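Local atomic coordinates of homoserine kinase (Cytophaga hutchinsonii, PDB entry 4P52), a protein that probably catalyses the ATP-dependent phosphorylation of L-homoserine to O-phosphohomoserine, a step in threonine biosynthesis, as a member of the GHMP kinase family. Residues A36-F47 and D163-V174; Q221-L232 and L243-I252. All blocks are in the same frame, centred on the assembly; numbering follows the deposited sequence.

Contact 1 of 2, residues A36-F47 and D163-V174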
loop_
_atom_site.group_PDB
_atom_site.type_symbol
_atom_site.label_atom_id
_atom_site.label_comp_id
_atom_site.label_asym_id
_atom_site.label_seq_id
_atom_site.Cartn_x
_atom_site.Cartn_y
_atom_site.Cartn_z
ATOM N N ALA A 36 -11.641 6.545 9.716
ATOM C CA ALA A 36 -10.596 5.524 9.674
ATOM C C ALA A 36 -10.911 4.358 8.707
ATOM O O ALA A 36 -12.055 4.209 8.243
ATOM C CB ALA A 36 -10.288 5.023 11.072
ATOM N N ASN A 37 -9.869 3.569 8.398
ATOM C CA ASN A 37 -9.917 2.460 7.447
ATOM C C ASN A 37 -10.015 2.876 5.988
ATOM O O ASN A 37 -9.252 2.380 5.143
ATOM C CB ASN A 37 -10.947 1.428 7.871
ATOM C CG ASN A 37 -10.733 1.000 9.323
ATOM O OD1 ASN A 37 -9.590 0.972 9.816
ATOM N ND2 ASN A 37 -11.811 0.716 10.022
ATOM N N VAL A 38 -10.885 3.822 5.670
ATOM C CA VAL A 38 -10.918 4.360 4.296
ATOM C C VAL A 38 -10.945 3.203 3.272
ATOM O O VAL A 38 -10.072 3.086 2.404
ATOM C CB VAL A 38 -9.741 5.344 4.021
ATOM C CG1 VAL A 38 -9.908 6.067 2.687
ATOM C CG2 VAL A 38 -9.586 6.360 5.155
ATOM N N SER A 39 -11.931 2.319 3.406
ATOM C CA SER A 39 -12.025 1.158 2.517
ATOM C C SER A 39 -10.935 0.091 2.778
ATOM O O SER A 39 -10.980 -0.648 3.781
ATOM C CB SER A 39 -12.009 1.603 1.047
ATOM O OG SER A 39 -12.447 0.546 0.228
ATOM N N CYS A 40 -9.961 -0.001 1.883
ATOM C CA CYS A 40 -9.064 -1.148 1.927
ATOM C C CYS A 40 -7.976 -1.014 3.000
ATOM O O CYS A 40 -7.383 -2.011 3.395
ATOM C CB CYS A 40 -8.441 -1.391 0.560
ATOM S SG CYS A 40 -7.581 0.081 -0.027
ATOM N N GLY A 41 -7.757 0.196 3.501
ATOM C CA GLY A 41 -6.672 0.449 4.427
ATOM C C GLY A 41 -7.019 0.245 5.887
ATOM O O GLY A 41 -6.691 1.095 6.737
ATOM N N PHE A 42 -7.646 -0.888 6.198
ATOM C CA PHE A 42 -8.008 -1.223 7.574
ATOM C C PHE A 42 -6.848 -1.030 8.565
ATOM O O PHE A 42 -5.766 -1.597 8.377
ATOM C CB PHE A 42 -8.534 -2.655 7.649
ATOM C CG PHE A 42 -8.978 -3.053 9.020
ATOM C CD1 PHE A 42 -10.142 -2.502 9.581
ATOM C CD2 PHE A 42 -8.230 -3.964 9.778
ATOM C CE1 PHE A 42 -10.530 -2.866 10.880
ATOM C CE2 PHE A 42 -8.630 -4.336 11.063
ATOM C CZ PHE A 42 -9.783 -3.786 11.616
ATOM N N ASP A 43 -7.090 -0.223 9.599
ATOM C CA ASP A 43 -6.115 0.088 10.675
ATOM C C ASP A 43 -4.938 0.961 10.269
ATOM O O ASP A 43 -4.065 1.236 11.094
ATOM C CB ASP A 43 -5.548 -1.179 11.334
ATOM C CG ASP A 43 -6.423 -1.726 12.461
ATOM O OD1 ASP A 43 -7.469 -1.115 12.813
ATOM O OD2 ASP A 43 -6.053 -2.810 12.991
ATOM N N VAL A 44 -4.877 1.375 9.007
ATOM C CA VAL A 44 -3.668 2.065 8.523
ATOM C C VAL A 44 -3.889 3.398 7.785
ATOM O O VAL A 44 -2.929 4.134 7.593
ATOM C CB VAL A 44 -2.738 1.143 7.658
ATOM C CG1 VAL A 44 -2.421 -0.144 8.374
ATOM C CG2 VAL A 44 -3.322 0.879 6.274
ATOM N N LEU A 45 -5.114 3.683 7.335
ATOM C CA LEU A 45 -5.446 4.965 6.680
ATOM C C LEU A 45 -6.549 5.658 7.456
ATOM O O LEU A 45 -7.446 5.009 7.984
ATOM C CB LEU A 45 -5.943 4.758 5.258
ATOM C CG LEU A 45 -5.036 3.974 4.314
ATOM C CD1 LEU A 45 -5.782 3.727 2.998
ATOM C CD2 LEU A 45 -3.721 4.713 4.093
ATOM N N GLY A 46 -6.489 6.976 7.514
ATOM C CA GLY A 46 -7.488 7.772 8.209
ATOM C C GLY A 46 -7.349 9.215 7.758
ATOM O O GLY A 46 -6.254 9.656 7.341
ATOM N N PHE A 47 -8.448 9.961 7.820
ATOM C CA PHE A 47 -8.402 11.375 7.479
ATOM C C PHE A 47 -9.430 12.150 8.276
ATOM O O PHE A 47 -10.427 11.580 8.725
ATOM C CB PHE A 47 -8.573 11.582 5.967
ATOM C CG PHE A 47 -9.934 11.229 5.446
ATOM C CD1 PHE A 47 -10.987 12.148 5.529
ATOM C CD2 PHE A 47 -10.165 9.982 4.833
ATOM C CE1 PHE A 47 -12.239 11.842 5.021
ATOM C CE2 PHE A 47 -11.423 9.654 4.320
ATOM C CZ PHE A 47 -12.461 10.595 4.422
ATOM N N ASP A 163 -4.984 5.614 13.481
ATOM C CA ASP A 163 -5.622 6.097 12.266
ATOM C C ASP A 163 -6.841 6.968 12.542
ATOM O O ASP A 163 -7.358 7.611 11.632
ATOM C CB ASP A 163 -5.940 4.980 11.280
ATOM C CG ASP A 163 -6.955 3.980 11.804
ATOM O OD1 ASP A 163 -7.413 4.078 12.981
ATOM O OD2 ASP A 163 -7.285 3.069 11.004
ATOM N N ASN A 164 -7.276 7.022 13.801
ATOM C CA ASN A 164 -8.181 8.108 14.234
ATOM C C ASN A 164 -7.402 9.274 14.858
ATOM O O ASN A 164 -7.569 10.427 14.453
ATOM C CB ASN A 164 -9.218 7.612 15.230
ATOM C CG ASN A 164 -10.199 6.632 14.623
ATOM O OD1 ASN A 164 -10.238 5.477 15.040
ATOM N ND2 ASN A 164 -11.021 7.085 13.670
ATOM N N VAL A 165 -6.542 8.954 15.823
ATOM C CA VAL A 165 -5.871 9.948 16.633
ATOM C C VAL A 165 -4.923 10.836 15.823
ATOM O O VAL A 165 -4.983 12.056 15.953
ATOM C CB VAL A 165 -5.101 9.304 17.805
ATOM C CG1 VAL A 165 -4.474 10.371 18.664
ATOM C CG2 VAL A 165 -6.031 8.495 18.697
ATOM N N ALA A 166 -4.048 10.240 14.996
ATOM C CA ALA A 166 -3.067 11.029 14.240
ATOM C C ALA A 166 -3.702 12.078 13.298
ATOM O O ALA A 166 -3.319 13.262 13.365
ATOM C CB ALA A 166 -2.059 10.148 13.509
ATOM N N PRO A 167 -4.678 11.668 12.445
ATOM C CA PRO A 167 -5.302 12.677 11.565
ATOM C C PRO A 167 -6.131 13.711 12.346
ATOM O O PRO A 167 -6.289 14.879 11.905
ATOM C CB PRO A 167 -6.207 11.852 10.632
ATOM C CG PRO A 167 -6.464 10.582 11.370
ATOM C CD PRO A 167 -5.239 10.321 12.222
ATOM N N CYS A 168 -6.651 13.292 13.492
ATOM C CA CYS A 168 -7.387 14.190 14.320
ATOM C C CYS A 168 -6.453 15.299 14.830
ATOM O O CYS A 168 -6.768 16.487 14.736
ATOM C CB CYS A 168 -8.026 13.447 15.490
ATOM S SG CYS A 168 -8.981 14.602 16.488
ATOM N N LEU A 169 -5.313 14.895 15.358
ATOM C CA LEU A 169 -4.348 15.815 15.912
ATOM C C LEU A 169 -3.588 16.596 14.848
ATOM O O LEU A 169 -3.306 17.764 15.040
ATOM C CB LEU A 169 -3.357 15.064 16.814
ATOM C CG LEU A 169 -2.167 15.837 17.382
ATOM C CD1 LEU A 169 -2.561 16.960 18.356
ATOM C CD2 LEU A 169 -1.213 14.845 18.037
ATOM N N TYR A 170 -3.244 15.952 13.743
ATOM C CA TYR A 170 -2.355 16.558 12.771
ATOM C C TYR A 170 -3.107 17.192 11.654
ATOM O O TYR A 170 -2.537 17.968 10.907
ATOM C CB TYR A 170 -1.420 15.526 12.161
ATOM C CG TYR A 170 -0.431 14.945 13.125
ATOM C CD1 TYR A 170 0.099 15.696 14.160
ATOM C CD2 TYR A 170 -0.002 13.632 12.991
ATOM C CE1 TYR A 170 1.011 15.146 15.053
ATOM C CE2 TYR A 170 0.913 13.079 13.870
ATOM C CZ TYR A 170 1.422 13.845 14.891
ATOM O OH TYR A 170 2.343 13.280 15.740
ATOM N N GLY A 171 -4.381 16.846 11.508
ATOM C CA GLY A 171 -5.122 17.222 10.307
ATOM C C GLY A 171 -4.704 16.403 9.103
ATOM O O GLY A 171 -3.660 15.750 9.101
ATOM N N GLY A 172 -5.554 16.406 8.089
ATOM C CA GLY A 172 -5.196 15.852 6.806
ATOM C C GLY A 172 -5.437 14.371 6.694
ATOM O O GLY A 172 -6.266 13.792 7.424
ATOM N N PHE A 173 -4.695 13.769 5.770
ATOM C CA PHE A 173 -4.806 12.371 5.443
ATOM C C PHE A 173 -3.522 11.650 5.851
ATOM O O PHE A 173 -2.428 12.056 5.473
ATOM C CB PHE A 173 -5.029 12.230 3.941
ATOM C CG PHE A 173 -5.527 10.889 3.552
ATOM C CD1 PHE A 173 -4.701 9.776 3.664
ATOM C CD2 PHE A 173 -6.841 10.732 3.097
ATOM C CE1 PHE A 173 -5.168 8.512 3.342
ATOM C CE2 PHE A 173 -7.325 9.464 2.777
ATOM C CZ PHE A 173 -6.478 8.354 2.904
ATOM N N VAL A 174 -3.665 10.556 6.582
ATOM C CA VAL A 174 -2.550 9.908 7.243
ATOM C C VAL A 174 -2.448 8.407 6.938
ATOM O O VAL A 174 -3.465 7.685 6.864
ATOM C CB VAL A 174 -2.658 10.156 8.767
ATOM C CG1 VAL A 174 -1.908 9.117 9.571
ATOM C CG2 VAL A 174 -2.181 11.566 9.112
HETATM O O HOH W 1 -13.388 6.682 12.011
#
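Gly46 and Val174 form a hydrogen-bonded pair of an antiparallel ladder between strands 45-49 and 173-178. Val174 N gives a bond to Gly46 O at 2.8 Å, and Gly46 N returns one to Val174 O at 3.2 Å. Next to them Phe47 and Phe173 make the non-hydrogen-bonded pair, with both side chains on one face of the sheet. Their rings are nearly parallel, planes 15° apart, but slid so far that they barely overlap, with centroids 5.6 Å apart. Phe173 has Gly46 O over one face of its ring. With its CG anti to the backbone N (chi1 -164°), the ring swings back toward segment 36-47, placing CE1 near Leu45 CD2 and CZ near Val38 CG1, both at the ring edge.

On the other face of the mixed sheet packs helix 162-170, part of the GHMP kinase N-terminal family region, presenting Asp163 and Pro167. Gly46 has no side chain on this face, and its CA makes a nearly straight CA-H...O contact with Asp163 O at 3.4 Å. A chi1 of 64° tucks the Asp163 carboxylate between its own N and C=O directions, with OD2 3.2 Å from Asp43 CA and CG 3.6 Å from Ala36 CB. Asn37 OD1, also close to OD2, takes its hydrogen bond from Asp43 N instead, at 2.8 Å. A water accepts from both Ala36 N and Asn164 ND2, and Asn164 ND2 also pairs with Thr34 OG1. Phe42 O, farther along the loop, bonds Trp226 NE1 of the second subunit.

Main-chain bonds thus hold the ladder, whereas neither segment gives the Asp163 carboxylate a hydrogen bond: its neighbours there include the acceptors Asn37 OD1 and Leu45 O, and the like-charged Asp43 OD1 lies 4.6 Å from Asp163 OD2.

Contact 2 of 2, residues Q221-L232 and L243-I252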
loop_
_atom_site.group_PDB
_atom_site.type_symbol
_atom_site.label_atom_id
_atom_site.label_comp_id
_atom_site.label_asym_id
_atom_site.label_seq_id
_atom_site.Cartn_x
_atom_site.Cartn_y
_atom_site.Cartn_z
ATOM N N GLN A 221 -6.443 -13.467 -0.458
ATOM C CA GLN A 221 -7.277 -12.347 -0.034
ATOM C C GLN A 221 -6.420 -11.204 0.497
ATOM O O GLN A 221 -6.699 -10.030 0.222
ATOM C CB GLN A 221 -8.289 -12.757 1.048
ATOM C CG GLN A 221 -9.551 -13.473 0.583
ATOM C CD GLN A 221 -10.300 -12.736 -0.533
ATOM O OE1 GLN A 221 -9.948 -12.846 -1.717
ATOM N NE2 GLN A 221 -11.347 -11.997 -0.163
ATOM N N ALA A 222 -5.395 -11.526 1.284
ATOM C CA ALA A 222 -4.523 -10.483 1.800
ATOM C C ALA A 222 -3.799 -9.742 0.645
ATOM O O ALA A 222 -3.705 -8.507 0.644
ATOM C CB ALA A 222 -3.531 -11.050 2.808
ATOM N N VAL A 223 -3.330 -10.509 -0.344
ATOM C CA VAL A 223 -2.611 -9.967 -1.494
ATOM C C VAL A 223 -3.530 -9.026 -2.245
ATOM O O VAL A 223 -3.143 -7.895 -2.554
ATOM C CB VAL A 223 -2.137 -11.084 -2.437
ATOM C CG1 VAL A 223 -1.799 -10.540 -3.822
ATOM C CG2 VAL A 223 -0.953 -11.814 -1.817
ATOM N N ALA A 224 -4.752 -9.484 -2.523
ATOM C CA ALA A 224 -5.743 -8.624 -3.151
ATOM C C ALA A 224 -5.858 -7.305 -2.384
ATOM O O ALA A 224 -5.919 -6.223 -2.993
ATOM C CB ALA A 224 -7.092 -9.329 -3.235
ATOM N N GLN A 225 -5.856 -7.380 -1.051
ATOM C CA GLN A 225 -6.041 -6.168 -0.241
ATOM C C GLN A 225 -4.800 -5.265 -0.283
ATOM O O GLN A 225 -4.910 -4.038 -0.417
ATOM C CB GLN A 225 -6.415 -6.515 1.200
ATOM C CG GLN A 225 -6.942 -5.335 1.995
ATOM C CD GLN A 225 -8.452 -5.323 2.139
ATOM O OE1 GLN A 225 -9.196 -5.914 1.331
ATOM N NE2 GLN A 225 -8.924 -4.656 3.189
ATOM N N TRP A 226 -3.608 -5.837 -0.179
ATOM C CA TRP A 226 -2.461 -4.919 -0.133
ATOM C C TRP A 226 -2.072 -4.302 -1.481
ATOM O O TRP A 226 -1.498 -3.207 -1.530
ATOM C CB TRP A 226 -1.274 -5.443 0.679
ATOM C CG TRP A 226 -0.629 -6.716 0.232
ATOM C CD1 TRP A 226 -0.076 -6.975 -0.984
ATOM C CD2 TRP A 226 -0.360 -7.864 1.045
ATOM N NE1 TRP A 226 0.479 -8.234 -0.999
ATOM C CE2 TRP A 226 0.322 -8.799 0.236
ATOM C CE3 TRP A 226 -0.652 -8.201 2.371
ATOM C CZ2 TRP A 226 0.721 -10.058 0.710
ATOM C CZ3 TRP A 226 -0.264 -9.438 2.840
ATOM C CH2 TRP A 226 0.419 -10.359 2.013
ATOM N N GLY A 227 -2.424 -5.004 -2.565
ATOM C CA GLY A 227 -2.484 -4.392 -3.882
ATOM C C GLY A 227 -3.337 -3.123 -3.835
ATOM O O GLY A 227 -2.898 -2.071 -4.294
ATOM N N ASN A 228 -4.534 -3.213 -3.241
ATOM C CA ASN A 228 -5.483 -2.099 -3.225
ATOM C C ASN A 228 -4.994 -0.943 -2.381
ATOM O O ASN A 228 -5.154 0.220 -2.764
ATOM C CB ASN A 228 -6.887 -2.556 -2.801
ATOM C CG ASN A 228 -7.564 -3.436 -3.858
ATOM O OD1 ASN A 228 -7.039 -3.630 -4.957
ATOM N ND2 ASN A 228 -8.738 -3.972 -3.532
ATOM N N VAL A 229 -4.363 -1.259 -1.258
ATOM C CA VAL A 229 -3.843 -0.241 -0.356
ATOM C C VAL A 229 -2.738 0.530 -1.070
ATOM O O VAL A 229 -2.626 1.763 -0.938
ATOM C CB VAL A 229 -3.345 -0.876 0.958
ATOM C CG1 VAL A 229 -2.407 0.035 1.733
ATOM C CG2 VAL A 229 -4.535 -1.285 1.821
ATOM N N GLY A 230 -1.933 -0.185 -1.845
ATOM C CA GLY A 230 -0.920 0.473 -2.668
ATOM C C GLY A 230 -1.559 1.330 -3.756
ATOM O O GLY A 230 -1.086 2.432 -4.042
ATOM N N GLY A 231 -2.632 0.810 -4.354
ATOM C CA GLY A 231 -3.333 1.476 -5.433
ATOM C C GLY A 231 -3.943 2.760 -4.919
ATOM O O GLY A 231 -3.960 3.755 -5.624
ATOM N N LEU A 232 -4.430 2.732 -3.677
ATOM C CA LEU A 232 -5.058 3.896 -3.062
ATOM C C LEU A 232 -4.027 4.971 -2.691
ATOM O O LEU A 232 -4.218 6.144 -2.999
ATOM C CB LEU A 232 -5.853 3.469 -1.827
ATOM C CG LEU A 232 -6.808 4.434 -1.134
ATOM C CD1 LEU A 232 -7.704 5.151 -2.117
ATOM C CD2 LEU A 232 -7.678 3.646 -0.176
ATOM N N LEU A 243 -8.064 5.664 -10.344
ATOM C CA LEU A 243 -7.289 4.630 -9.659
ATOM C C LEU A 243 -7.845 4.445 -8.250
ATOM O O LEU A 243 -8.029 3.303 -7.802
ATOM C CB LEU A 243 -5.790 4.977 -9.610
ATOM C CG LEU A 243 -4.788 4.020 -8.925
ATOM C CD1 LEU A 243 -4.827 2.624 -9.536
ATOM C CD2 LEU A 243 -3.358 4.558 -8.914
ATOM N N ILE A 244 -8.123 5.568 -7.578
ATOM C CA ILE A 244 -8.807 5.577 -6.280
ATOM C C ILE A 244 -10.150 4.823 -6.324
ATOM O O ILE A 244 -10.424 3.984 -5.473
ATOM C CB ILE A 244 -9.031 6.998 -5.783
ATOM C CG1 ILE A 244 -7.690 7.681 -5.566
ATOM C CG2 ILE A 244 -9.826 6.978 -4.483
ATOM C CD1 ILE A 244 -7.801 9.131 -5.144
ATOM N N GLY A 245 -10.959 5.095 -7.339
ATOM C CA GLY A 245 -12.223 4.392 -7.508
ATOM C C GLY A 245 -12.019 2.894 -7.493
ATOM O O GLY A 245 -12.699 2.166 -6.767
ATOM N N ARG A 246 -11.059 2.433 -8.288
ATOM C CA ARG A 246 -10.827 1.008 -8.441
ATOM C C ARG A 246 -10.163 0.408 -7.205
ATOM O O ARG A 246 -10.434 -0.732 -6.865
ATOM C CB ARG A 246 -10.006 0.736 -9.700
ATOM C CG ARG A 246 -10.813 0.516 -10.981
ATOM C CD ARG A 246 -9.877 0.475 -12.187
ATOM N NE ARG A 246 -8.686 1.292 -11.915
ATOM C CZ ARG A 246 -7.945 1.912 -12.829
ATOM N NH1 ARG A 246 -8.272 1.823 -14.108
ATOM N NH2 ARG A 246 -6.884 2.630 -12.454
ATOM N N SER A 247 -9.322 1.188 -6.535
ATOM C CA SER A 247 -8.637 0.762 -5.320
ATOM C C SER A 247 -9.486 0.697 -4.055
ATOM O O SER A 247 -9.083 0.067 -3.068
ATOM C CB SER A 247 -7.440 1.656 -5.045
ATOM O OG SER A 247 -6.477 1.396 -6.039
HETATM N N MSE A 248 -10.655 1.323 -4.063
HETATM C CA MSE A 248 -11.491 1.290 -2.884
HETATM C C MSE A 248 -12.397 0.100 -2.854
HETATM O O MSE A 248 -13.618 0.247 -2.888
HETATM C CB MSE A 248 -12.297 2.536 -2.904
HETATM C CG MSE A 248 -11.431 3.570 -2.232
HETATM SE SE MSE A 248 -12.493 5.207 -2.400
HETATM C CE MSE A 248 -13.563 4.887 -0.755
ATOM N N GLN A 249 -11.796 -1.084 -2.803
ATOM C CA GLN A 249 -12.494 -2.358 -2.648
ATOM C C GLN A 249 -11.959 -2.958 -1.366
ATOM O O GLN A 249 -10.736 -3.002 -1.149
ATOM C CB GLN A 249 -12.204 -3.338 -3.796
ATOM C CG GLN A 249 -12.476 -2.883 -5.220
ATOM C CD GLN A 249 -13.835 -2.220 -5.384
ATOM O OE1 GLN A 249 -14.831 -2.652 -4.796
ATOM N NE2 GLN A 249 -13.883 -1.152 -6.185
ATOM N N ASP A 250 -12.859 -3.408 -0.503
ATOM C CA ASP A 250 -12.444 -4.038 0.727
ATOM C C ASP A 250 -13.031 -5.418 0.729
ATOM O O ASP A 250 -14.234 -5.578 0.802
ATOM C CB ASP A 250 -12.908 -3.213 1.923
ATOM C CG ASP A 250 -12.625 -3.895 3.269
ATOM O OD1 ASP A 250 -11.890 -4.936 3.335
ATOM O OD2 ASP A 250 -13.166 -3.373 4.275
ATOM N N HIS A 251 -12.184 -6.426 0.637
ATOM C CA HIS A 251 -12.694 -7.791 0.541
ATOM C C HIS A 251 -12.656 -8.580 1.859
ATOM O O HIS A 251 -13.043 -9.741 1.903
ATOM C CB HIS A 251 -11.983 -8.533 -0.602
ATOM C CG HIS A 251 -12.399 -8.062 -1.960
ATOM N ND1 HIS A 251 -13.712 -7.738 -2.265
ATOM C CD2 HIS A 251 -11.684 -7.851 -3.091
ATOM C CE1 HIS A 251 -13.786 -7.347 -3.525
ATOM N NE2 HIS A 251 -12.571 -7.407 -4.048
ATOM N N ILE A 252 -12.218 -7.937 2.930
ATOM C CA ILE A 252 -12.026 -8.636 4.186
ATOM C C ILE A 252 -12.941 -8.118 5.295
ATOM O O ILE A 252 -13.702 -8.896 5.873
ATOM C CB ILE A 252 -10.547 -8.585 4.627
ATOM C CG1 ILE A 252 -9.722 -9.461 3.694
ATOM C CG2 ILE A 252 -10.377 -9.031 6.073
ATOM C CD1 ILE A 252 -8.317 -8.963 3.496
#
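An antiparallel helical hairpin, followed in the chain by a capped turn, joins helix 219-237 to helix 241-247 and the coil after it. The axes of segments 221-232 and 243-247 approach to 8.4 Å, with 156° between their directions. Near the hairpin's closed end, Leu232 CD1 packs on Ile244 CG2 at 3.7 Å, the two side chains crossing at about a right angle, and also reaches Met248 CG. Ser247 CB rests on Leu232 CB, while its hydroxyl turns back along its own helix to bond Leu243 O. Gly231, with only hydrogen on that side, lets Ser247 OG settle against its backbone, and Leu243 CG and CD2 each lie 3.4 Å from Gly231 O.

Beyond the short helix the contact becomes polar. Asn228 ND2 donates to Gln249 O at 3.3 Å from above the carbonyl plane. Gln225, bent at chi2, uses both ends of its amide: OE1 receives His251 N at 3.1 Å on a lone pair, and NE2 gives a bond to Asp250 OD1 at 3.0 Å. Ile252 N meets the same OD1 from the opposite face of the carboxylate, a capping bond. With Val253 N also on OD1 and Glu254 N on OD2, the carboxylate collects main-chain N-H groups at the start of helix 253-257, and Gln225 ties that cap to the long helix. Ile252 CD1 lies against Gln225 CB.

Around the hairpin, Met248 rests on Phe289 and Leu291 of strand 288-292, and Ile252 on Ile217 of strand 216-218. Across the dimer, Asn228 OD1 accepts from Arg177 NE of the second subunit, and helix 219-237 sets Trp226 against Trp226 of that subunit.

Contact 1 closes before contact 2 opens along the chain, and their centres lie about 16 Å apart. Contact 1 belongs to the mixed sheet and helix 162-170, near the centre of the chain; contact 2, about 21 Å from that centre, pairs two helices beside the four-stranded antiparallel sheet. They meet through the turn at Ser39 and Cys40, which packs on helix 219-237 and the coil at Met248 and Gln249; Cys40 O receives a weak hydrogen bond from Gln225 NE2. Both also touch the second subunit, and Phe42 of one chain bonds Trp226 of the other, so this junction between the sheet and the helices forms part of the dimer interface.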